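Long-range contacts in extracellular solute-binding protein, family 1 (PDB 3QUF), which probably binds a solute outside the cell and hands it to a membrane transporter, as other family 1 extracellular solute-binding proteins do: residues 155-163 against 282-293; 112-120 against 340-348. All coordinates share one frame; numbering follows the deposited sequence.

Interaction 1: 155-163 against 282-293; sequences KFPKTWDEF and APFPAYSKEDGQ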
loop_
_atom_site.group_PDB
_atom_site.type_symbol
_atom_site.label_atom_id
_atom_site.label_comp_id
_atom_site.label_asym_id
_atom_site.label_seq_id
_atom_site.Cartn_x
_atom_site.Cartn_y
_atom_site.Cartn_z
ATOM N N LYS A 155 -0.625 19.482 18.863
ATOM C CA LYS A 155 -1.328 18.475 18.074
ATOM C C LYS A 155 -0.895 18.606 16.611
ATOM O O LYS A 155 -0.492 19.684 16.154
ATOM C CB LYS A 155 -2.837 18.699 18.146
ATOM C CG LYS A 155 -3.491 18.275 19.475
ATOM C CD LYS A 155 -4.916 18.851 19.613
ATOM C CE LYS A 155 -5.934 18.168 18.671
ATOM N NZ LYS A 155 -6.175 16.726 19.009
ATOM N N PHE A 156 -1.000 17.514 15.870
ATOM C CA PHE A 156 -0.580 17.540 14.484
ATOM C C PHE A 156 -1.631 18.219 13.621
ATOM O O PHE A 156 -2.819 17.968 13.808
ATOM C CB PHE A 156 -0.303 16.132 13.967
ATOM C CG PHE A 156 0.592 16.130 12.779
ATOM C CD1 PHE A 156 1.956 16.241 12.934
ATOM C CD2 PHE A 156 0.068 16.107 11.498
ATOM C CE1 PHE A 156 2.792 16.296 11.838
ATOM C CE2 PHE A 156 0.892 16.177 10.404
ATOM C CZ PHE A 156 2.270 16.265 10.570
ATOM N N PRO A 157 -1.194 19.043 12.655
ATOM C CA PRO A 157 -2.111 19.674 11.714
ATOM C C PRO A 157 -3.098 18.728 11.043
ATOM O O PRO A 157 -2.705 17.653 10.549
ATOM C CB PRO A 157 -1.169 20.286 10.674
ATOM C CG PRO A 157 -0.014 20.673 11.420
ATOM C CD PRO A 157 0.174 19.551 12.460
ATOM N N LYS A 158 -4.353 19.155 10.998
ATOM C CA LYS A 158 -5.416 18.394 10.394
ATOM C C LYS A 158 -5.527 18.598 8.882
ATOM O O LYS A 158 -5.942 17.685 8.200
ATOM C CB LYS A 158 -6.737 18.713 11.081
ATOM C CG LYS A 158 -6.798 18.080 12.459
ATOM C CD LYS A 158 -8.156 18.335 13.121
ATOM C CE LYS A 158 -8.227 17.672 14.506
ATOM N NZ LYS A 158 -7.576 16.324 14.512
ATOM N N THR A 159 -5.162 19.782 8.371
ATOM C CA THR A 159 -5.272 20.061 6.952
ATOM C C THR A 159 -3.934 20.423 6.368
ATOM O O THR A 159 -3.039 20.867 7.059
ATOM C CB THR A 159 -6.246 21.219 6.695
ATOM O OG1 THR A 159 -5.684 22.427 7.235
ATOM C CG2 THR A 159 -7.604 20.924 7.347
ATOM N N TRP A 160 -3.811 20.242 5.070
ATOM C CA TRP A 160 -2.578 20.570 4.376
ATOM C C TRP A 160 -2.155 22.051 4.529
ATOM O O TRP A 160 -0.964 22.359 4.695
ATOM C CB TRP A 160 -2.714 20.158 2.910
ATOM C CG TRP A 160 -1.448 20.203 2.179
ATOM C CD1 TRP A 160 -1.056 21.143 1.278
ATOM C CD2 TRP A 160 -0.405 19.231 2.221
ATOM N NE1 TRP A 160 0.201 20.847 0.790
ATOM C CE2 TRP A 160 0.622 19.677 1.355
ATOM C CE3 TRP A 160 -0.228 18.031 2.919
ATOM C CZ2 TRP A 160 1.797 18.965 1.160
ATOM C CZ3 TRP A 160 0.946 17.334 2.738
ATOM C CH2 TRP A 160 1.942 17.797 1.851
ATOM N N ASP A 161 -3.122 22.967 4.474
ATOM C CA ASP A 161 -2.811 24.384 4.644
ATOM C C ASP A 161 -2.189 24.608 6.035
ATOM O O ASP A 161 -1.207 25.344 6.176
ATOM C CB ASP A 161 -4.074 25.241 4.437
ATOM C CG ASP A 161 -4.646 25.109 3.032
ATOM O OD1 ASP A 161 -4.084 24.348 2.221
ATOM O OD2 ASP A 161 -5.663 25.771 2.727
ATOM N N GLU A 162 -2.732 23.950 7.056
ATOM C CA GLU A 162 -2.168 24.035 8.418
ATOM C C GLU A 162 -0.771 23.393 8.503
ATOM O O GLU A 162 0.124 23.839 9.246
ATOM C CB GLU A 162 -3.122 23.380 9.433
ATOM C CG GLU A 162 -4.479 24.080 9.592
ATOM C CD GLU A 162 -5.607 23.165 10.129
ATOM O OE1 GLU A 162 -5.445 21.930 10.170
ATOM O OE2 GLU A 162 -6.668 23.699 10.534
ATOM N N PHE A 163 -0.581 22.323 7.750
ATOM C CA PHE A 163 0.730 21.696 7.649
ATOM C C PHE A 163 1.773 22.629 7.037
ATOM O O PHE A 163 2.937 22.657 7.480
ATOM C CB PHE A 163 0.609 20.404 6.824
ATOM C CG PHE A 163 1.921 19.726 6.511
ATOM C CD1 PHE A 163 2.585 18.998 7.473
ATOM C CD2 PHE A 163 2.430 19.737 5.223
ATOM C CE1 PHE A 163 3.783 18.334 7.166
ATOM C CE2 PHE A 163 3.603 19.075 4.914
ATOM C CZ PHE A 163 4.275 18.377 5.901
ATOM N N ALA A 282 0.685 10.490 12.999
ATOM C CA ALA A 282 -0.542 11.137 12.562
ATOM C C ALA A 282 -0.864 10.704 11.148
ATOM O O ALA A 282 0.045 10.378 10.391
ATOM C CB ALA A 282 -0.347 12.652 12.586
ATOM N N PRO A 283 -2.162 10.679 10.781
ATOM C CA PRO A 283 -2.463 10.519 9.373
ATOM C C PRO A 283 -1.971 11.731 8.577
ATOM O O PRO A 283 -1.577 12.765 9.158
ATOM C CB PRO A 283 -4.005 10.468 9.358
ATOM C CG PRO A 283 -4.396 11.332 10.500
ATOM C CD PRO A 283 -3.337 11.113 11.561
ATOM N N PHE A 284 -1.986 11.625 7.259
ATOM C CA PHE A 284 -1.604 12.768 6.452
ATOM C C PHE A 284 -2.651 13.869 6.568
ATOM O O PHE A 284 -3.847 13.581 6.724
ATOM C CB PHE A 284 -1.417 12.380 5.003
ATOM C CG PHE A 284 -0.302 11.410 4.803
ATOM C CD1 PHE A 284 1.015 11.827 4.769
ATOM C CD2 PHE A 284 -0.575 10.060 4.716
ATOM C CE1 PHE A 284 2.049 10.903 4.649
ATOM C CE2 PHE A 284 0.447 9.136 4.602
ATOM C CZ PHE A 284 1.761 9.563 4.553
ATOM N N PRO A 285 -2.221 15.124 6.508
ATOM C CA PRO A 285 -3.190 16.210 6.527
ATOM C C PRO A 285 -4.193 16.118 5.388
ATOM O O PRO A 285 -3.884 15.640 4.301
ATOM C CB PRO A 285 -2.337 17.461 6.358
ATOM C CG PRO A 285 -0.940 17.043 6.726
ATOM C CD PRO A 285 -0.862 15.623 6.286
ATOM N N ALA A 286 -5.406 16.555 5.663
ATOM C CA ALA A 286 -6.449 16.526 4.667
ATOM C C ALA A 286 -6.240 17.562 3.561
ATOM O O ALA A 286 -5.693 18.646 3.774
ATOM C CB ALA A 286 -7.818 16.768 5.330
ATOM N N TYR A 287 -6.763 17.240 2.396
ATOM C CA TYR A 287 -6.831 18.194 1.288
ATOM C C TYR A 287 -7.626 19.449 1.643
ATOM O O TYR A 287 -7.174 20.530 1.358
ATOM C CB TYR A 287 -7.420 17.484 0.105
ATOM C CG TYR A 287 -7.634 18.299 -1.129
ATOM C CD1 TYR A 287 -6.563 18.621 -1.961
ATOM C CD2 TYR A 287 -8.909 18.673 -1.514
ATOM C CE1 TYR A 287 -6.760 19.346 -3.127
ATOM C CE2 TYR A 287 -9.126 19.381 -2.713
ATOM C CZ TYR A 287 -8.036 19.717 -3.492
ATOM O OH TYR A 287 -8.221 20.380 -4.692
ATOM N N SER A 288 -8.771 19.309 2.310
ATOM C CA SER A 288 -9.610 20.475 2.640
ATOM C C SER A 288 -10.452 20.400 3.903
ATOM O O SER A 288 -10.699 21.455 4.526
ATOM C CB SER A 288 -10.533 20.833 1.457
ATOM O OG SER A 288 -11.617 19.936 1.351
ATOM N N LYS A 289 -10.920 19.211 4.280
ATOM C CA LYS A 289 -11.862 19.049 5.394
ATOM C C LYS A 289 -11.176 18.709 6.717
ATOM O O LYS A 289 -10.126 18.040 6.743
ATOM C CB LYS A 289 -12.883 17.975 5.067
ATOM C CG LYS A 289 -13.669 18.241 3.778
ATOM C CD LYS A 289 -14.754 17.195 3.541
ATOM C CE LYS A 289 -15.686 17.567 2.368
ATOM N NZ LYS A 289 -16.590 16.413 1.994
ATOM N N GLU A 290 -11.777 19.160 7.820
ATOM C CA GLU A 290 -11.168 18.939 9.142
ATOM C C GLU A 290 -11.083 17.444 9.481
ATOM O O GLU A 290 -10.276 17.052 10.305
ATOM C CB GLU A 290 -11.906 19.713 10.247
ATOM C CG GLU A 290 -11.541 21.208 10.271
ATOM C CD GLU A 290 -10.173 21.478 10.908
ATOM O OE1 GLU A 290 -10.003 21.141 12.106
ATOM O OE2 GLU A 290 -9.289 22.055 10.223
ATOM N N ASP A 291 -11.936 16.634 8.863
ATOM C CA ASP A 291 -11.919 15.194 9.062
ATOM C C ASP A 291 -11.504 14.389 7.835
ATOM O O ASP A 291 -11.816 13.208 7.732
ATOM C CB ASP A 291 -13.298 14.735 9.526
ATOM C CG ASP A 291 -14.381 14.884 8.436
ATOM O OD1 ASP A 291 -14.118 15.382 7.306
ATOM O OD2 ASP A 291 -15.529 14.485 8.736
ATOM N N GLY A 292 -10.769 15.012 6.928
ATOM C CA GLY A 292 -10.519 14.435 5.601
ATOM C C GLY A 292 -9.197 13.684 5.493
ATOM O O GLY A 292 -8.690 13.489 4.388
ATOM N N GLN A 293 -8.645 13.278 6.636
ATOM C CA GLN A 293 -7.321 12.627 6.648
ATOM C C GLN A 293 -7.345 11.162 6.215
ATOM O O GLN A 293 -8.299 10.414 6.516
ATOM C CB GLN A 293 -6.639 12.736 8.008
ATOM C CG GLN A 293 -6.521 14.139 8.578
ATOM C CD GLN A 293 -7.814 14.638 9.183
ATOM O OE1 GLN A 293 -8.731 13.851 9.506
ATOM N NE2 GLN A 293 -7.908 15.976 9.338
HETATM O O HOH W 1 -3.261 14.933 10.246
HETATM O O HOH W 2 -6.026 22.338 3.387
HETATM O O HOH W 3 -4.878 22.539 0.830
#

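Interaction 2: 112-120 against 340-348; sequences LDGIDDTNF and LSLSSKYNA. With SO4 (sulfate ion), chain D.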
loop_
_atom_site.group_PDB
_atom_site.type_symbol
_atom_site.label_atom_id
_atom_site.label_comp_id
_atom_site.label_asym_id
_atom_site.label_seq_id
_atom_site.Cartn_x
_atom_site.Cartn_y
_atom_site.Cartn_z
ATOM N N LEU A 112 -14.461 -15.628 1.657
ATOM C CA LEU A 112 -14.226 -14.201 1.566
ATOM C C LEU A 112 -14.842 -13.409 2.709
ATOM O O LEU A 112 -14.552 -12.240 2.866
ATOM C CB LEU A 112 -14.755 -13.633 0.264
ATOM C CG LEU A 112 -14.285 -14.287 -1.028
ATOM C CD1 LEU A 112 -15.059 -13.685 -2.205
ATOM C CD2 LEU A 112 -12.765 -14.142 -1.180
ATOM N N ASP A 113 -15.713 -14.033 3.509
ATOM C CA ASP A 113 -16.446 -13.281 4.494
ATOM C C ASP A 113 -15.488 -12.724 5.556
ATOM O O ASP A 113 -14.470 -13.346 5.916
ATOM C CB ASP A 113 -17.570 -14.129 5.096
ATOM C CG ASP A 113 -18.698 -14.416 4.107
ATOM O OD1 ASP A 113 -18.836 -13.750 3.056
ATOM O OD2 ASP A 113 -19.497 -15.307 4.419
ATOM N N GLY A 114 -15.767 -11.493 5.999
ATOM C CA GLY A 114 -14.980 -10.846 7.049
ATOM C C GLY A 114 -14.015 -9.799 6.523
ATOM O O GLY A 114 -13.434 -9.028 7.290
ATOM N N ILE A 115 -13.819 -9.783 5.198
ATOM C CA ILE A 115 -12.930 -8.834 4.562
ATOM C C ILE A 115 -13.768 -7.808 3.832
ATOM O O ILE A 115 -14.614 -8.156 2.994
ATOM C CB ILE A 115 -12.019 -9.566 3.539
ATOM C CG1 ILE A 115 -11.221 -10.675 4.227
ATOM C CG2 ILE A 115 -11.104 -8.566 2.772
ATOM C CD1 ILE A 115 -10.562 -11.672 3.310
ATOM N N ASP A 116 -13.568 -6.537 4.146
ATOM C CA ASP A 116 -14.449 -5.504 3.586
ATOM C C ASP A 116 -14.364 -5.478 2.049
ATOM O O ASP A 116 -13.323 -5.674 1.450
ATOM C CB ASP A 116 -14.107 -4.122 4.183
ATOM C CG ASP A 116 -14.513 -3.972 5.663
ATOM O OD1 ASP A 116 -15.259 -4.835 6.207
ATOM O OD2 ASP A 116 -14.103 -2.960 6.300
ATOM N N ASP A 117 -15.522 -5.228 1.417
ATOM C CA ASP A 117 -15.616 -5.329 -0.050
ATOM C C ASP A 117 -14.644 -4.411 -0.822
ATOM O O ASP A 117 -14.194 -4.747 -1.920
ATOM C CB ASP A 117 -17.044 -5.088 -0.451
ATOM C CG ASP A 117 -17.947 -6.290 -0.164
ATOM O OD1 ASP A 117 -17.448 -7.385 0.183
ATOM O OD2 ASP A 117 -19.181 -6.141 -0.338
ATOM N N THR A 118 -14.292 -3.251 -0.271
ATOM C CA THR A 118 -13.352 -2.348 -0.922
ATOM C C THR A 118 -11.987 -2.967 -1.128
ATOM O O THR A 118 -11.233 -2.549 -2.027
ATOM C CB THR A 118 -13.163 -1.061 -0.110
ATOM O OG1 THR A 118 -12.986 -1.371 1.275
ATOM C CG2 THR A 118 -14.406 -0.164 -0.247
ATOM N N ASN A 119 -11.658 -3.973 -0.318
ATOM C CA ASN A 119 -10.366 -4.663 -0.456
ATOM C C ASN A 119 -10.249 -5.564 -1.693
ATOM O O ASN A 119 -9.153 -6.052 -2.021
ATOM C CB ASN A 119 -10.054 -5.448 0.796
ATOM C CG ASN A 119 -9.871 -4.568 1.976
ATOM O OD1 ASN A 119 -9.074 -3.613 1.934
ATOM N ND2 ASN A 119 -10.625 -4.838 3.045
ATOM N N PHE A 120 -11.374 -5.802 -2.371
ATOM C CA PHE A 120 -11.348 -6.683 -3.549
ATOM C C PHE A 120 -11.212 -5.928 -4.856
ATOM O O PHE A 120 -11.029 -6.546 -5.887
ATOM C CB PHE A 120 -12.554 -7.601 -3.562
ATOM C CG PHE A 120 -12.565 -8.556 -2.402
ATOM C CD1 PHE A 120 -11.769 -9.684 -2.424
ATOM C CD2 PHE A 120 -13.317 -8.318 -1.289
ATOM C CE1 PHE A 120 -11.792 -10.557 -1.341
ATOM C CE2 PHE A 120 -13.296 -9.202 -0.200
ATOM C CZ PHE A 120 -12.536 -10.296 -0.251
ATOM N N LEU A 340 -0.787 -6.101 8.788
ATOM C CA LEU A 340 -2.055 -5.990 9.476
ATOM C C LEU A 340 -3.107 -6.842 8.787
ATOM O O LEU A 340 -3.134 -6.978 7.578
ATOM C CB LEU A 340 -2.541 -4.539 9.485
ATOM C CG LEU A 340 -1.618 -3.538 10.166
ATOM C CD1 LEU A 340 -2.217 -2.106 10.046
ATOM C CD2 LEU A 340 -1.366 -3.862 11.614
ATOM N N SER A 341 -4.015 -7.405 9.574
ATOM C CA SER A 341 -5.075 -8.218 9.011
ATOM C C SER A 341 -6.146 -7.359 8.334
ATOM O O SER A 341 -6.610 -6.358 8.927
ATOM C CB SER A 341 -5.732 -9.038 10.137
ATOM O OG SER A 341 -6.936 -9.625 9.699
ATOM N N LEU A 342 -6.604 -7.786 7.152
ATOM C CA LEU A 342 -7.788 -7.207 6.525
ATOM C C LEU A 342 -9.109 -7.910 6.865
ATOM O O LEU A 342 -10.163 -7.570 6.307
ATOM C CB LEU A 342 -7.586 -7.171 5.010
ATOM C CG LEU A 342 -6.570 -6.182 4.485
ATOM C CD1 LEU A 342 -6.394 -6.423 2.959
ATOM C CD2 LEU A 342 -7.050 -4.702 4.707
ATOM N N SER A 343 -9.085 -8.880 7.760
ATOM C CA SER A 343 -10.251 -9.684 8.088
ATOM C C SER A 343 -10.660 -9.487 9.531
ATOM O O SER A 343 -9.830 -9.461 10.440
ATOM C CB SER A 343 -9.963 -11.157 7.854
ATOM O OG SER A 343 -11.049 -11.965 8.305
ATOM N N SER A 344 -11.957 -9.381 9.749
ATOM C CA SER A 344 -12.490 -9.255 11.113
ATOM C C SER A 344 -12.344 -10.527 11.943
ATOM O O SER A 344 -12.603 -10.513 13.141
ATOM C CB SER A 344 -13.959 -8.841 11.061
ATOM O OG SER A 344 -14.726 -9.841 10.434
ATOM N N LYS A 345 -11.859 -11.611 11.337
ATOM C CA LYS A 345 -11.629 -12.832 12.094
ATOM C C LYS A 345 -10.393 -12.756 12.966
ATOM O O LYS A 345 -10.257 -13.552 13.896
ATOM C CB LYS A 345 -11.515 -14.014 11.162
ATOM C CG LYS A 345 -12.760 -14.235 10.312
ATOM C CD LYS A 345 -12.596 -15.466 9.509
ATOM C CE LYS A 345 -13.702 -15.627 8.504
ATOM N NZ LYS A 345 -13.587 -16.957 7.843
ATOM N N TYR A 346 -9.518 -11.780 12.722
ATOM C CA TYR A 346 -8.375 -11.586 13.590
ATOM C C TYR A 346 -7.892 -10.178 13.517
ATOM O O TYR A 346 -7.722 -9.649 12.450
ATOM C CB TYR A 346 -7.219 -12.505 13.173
ATOM C CG TYR A 346 -5.948 -12.233 13.941
ATOM C CD1 TYR A 346 -5.777 -12.697 15.226
ATOM C CD2 TYR A 346 -4.941 -11.488 13.383
ATOM C CE1 TYR A 346 -4.631 -12.410 15.949
ATOM C CE2 TYR A 346 -3.772 -11.211 14.090
ATOM C CZ TYR A 346 -3.625 -11.689 15.368
ATOM O OH TYR A 346 -2.474 -11.389 16.087
ATOM N N ASN A 347 -7.597 -9.559 14.654
ATOM C CA ASN A 347 -6.804 -8.339 14.610
ATOM C C ASN A 347 -5.873 -8.247 15.779
ATOM O O ASN A 347 -6.222 -8.565 16.905
ATOM C CB ASN A 347 -7.658 -7.079 14.462
ATOM C CG ASN A 347 -8.962 -7.163 15.211
ATOM O OD1 ASN A 347 -9.071 -7.862 16.202
ATOM N ND2 ASN A 347 -9.972 -6.459 14.713
ATOM N N ALA A 348 -4.636 -7.876 15.496
ATOM C CA ALA A 348 -3.656 -7.712 16.592
ATOM C C ALA A 348 -3.878 -6.369 17.262
ATOM O O ALA A 348 -4.382 -5.434 16.665
ATOM C CB ALA A 348 -2.244 -7.805 16.046
HETATM S S SO4 D . -18.695 -9.902 5.612
HETATM O O1 SO4 D . -17.615 -10.051 4.646
HETATM O O2 SO4 D . -19.683 -8.965 5.078
HETATM O O3 SO4 D . -19.332 -11.197 5.855
HETATM O O4 SO4 D . -18.162 -9.372 6.868
HETATM O O HOH W 4 -15.202 -16.142 5.897
HETATM O O HOH W 5 -11.871 -5.522 6.163
#

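Interaction 1: 155-163 against 282-293
K158 O, just before helix 160-172, is gripped by two donors of the loop joining strands 279-282 and 295-305: A286 N and the side-chain Q293 NE2, each at 2.8 Å, from opposite faces of the carbonyl plane. Two residues on, W160 N returns a 2.8 Å bond to A286 O, so T159 and A286 form a single beta bridge. Q293 NE2 also donates almost straight to E290 O (176°), which lies near the plane of the Q293 amide, although the donor sits above the E290 carbonyl plane; both N-H groups are used and the amide's rotation is fixed.

Apolar contacts centre on P285. Its CG lies 3.7 Å from F163 CB and also approaches W160 CE3 and the edge of the F156 ring, while A282 CB packs 3.6 Å from F156 CG.

Water, a helix cap and charge complete the contact. One water donates to both P157 O and P283 O. T159 and E162 make a capping box: T159 N meets E162 OE1 from above the carboxylate plane; the reciprocal bond from E162 N to T159 OG1 is weak. The bend of E290 at chi2 (-77°) brings its OE2 to 3.1 Å from E162 OE2, carboxylate planes 77° apart.

Two acceptors this close probably favour a shared proton or raised pKa, whereas the bridge's buried backbone groups find partners within the contact.

Interaction 2: 112-120 against 340-348
G114 O accepts from S344 N at 2.9 Å, the direct backbone bond between the two loops, with the donor tilted 32° from the carbonyl plane. S343 CA-H points at the same oxygen, and I115 CA-H in turn points at L342 O.

K345 can be followed outward from the backbone. Its CG stands anti to the carbonyl carbon (chi1 -60°), and the chain then runs extended. CB, CG and CD make no close contact with 112-120 and serve to carry the chain to D113, where CE comes 3.5 Å from D113 O. NZ, at the tip, donates to a water 2.7 Å from NZ that can also donate to D113 O, probably linking the two; NZ has a further partner in N325 O. N325 also binds D113 O and S343 OG through its side chain, tying both loops to one residue.

L342 fills the other end of the contact. Its CD2 lies 3.6 Å from N119 OD1, and F367 touches both side chains. Nearby, a second water accepts from D116 N and donates to L342 O. I115 sets CG1 3.9 Å from S343 CB. Within 340-348, S341 OG accepts from S343 N and S343 OG from K345 N, two successive ST turns that shape the loop.

Beside D113, G114 N donates to O1 of a sulfate at 2.7 Å, nearly straight (167°); the ion probably came from the crystallisation liquor. G114 is the third residue of the type II turn 112-115.

Backbone carbonyls thus do most of the accepting, directly or through water, and the contact combines main-chain bonds and the N325 side chain with the apolar burial of L342.

Overall arrangement
Interaction 1 is nested along the chain inside the loop closed by interaction 2. Their centres are about 27 Å apart and their nearest atoms about 13 Å, so they do not touch. Strand 135-144 relates them within the mixed sheet: it pairs antiparallel with both 279-282, which leads into the loop of interaction 1, and 340-341, which opens the second segment of interaction 2. Helix 355-362 also approaches both, touching P283 and Q293 in one and L342 in the other. The anions near interaction 2 are sulfates, probably from the crystallisation liquor, and no bound solute is available to relate either contact to the binding pocket.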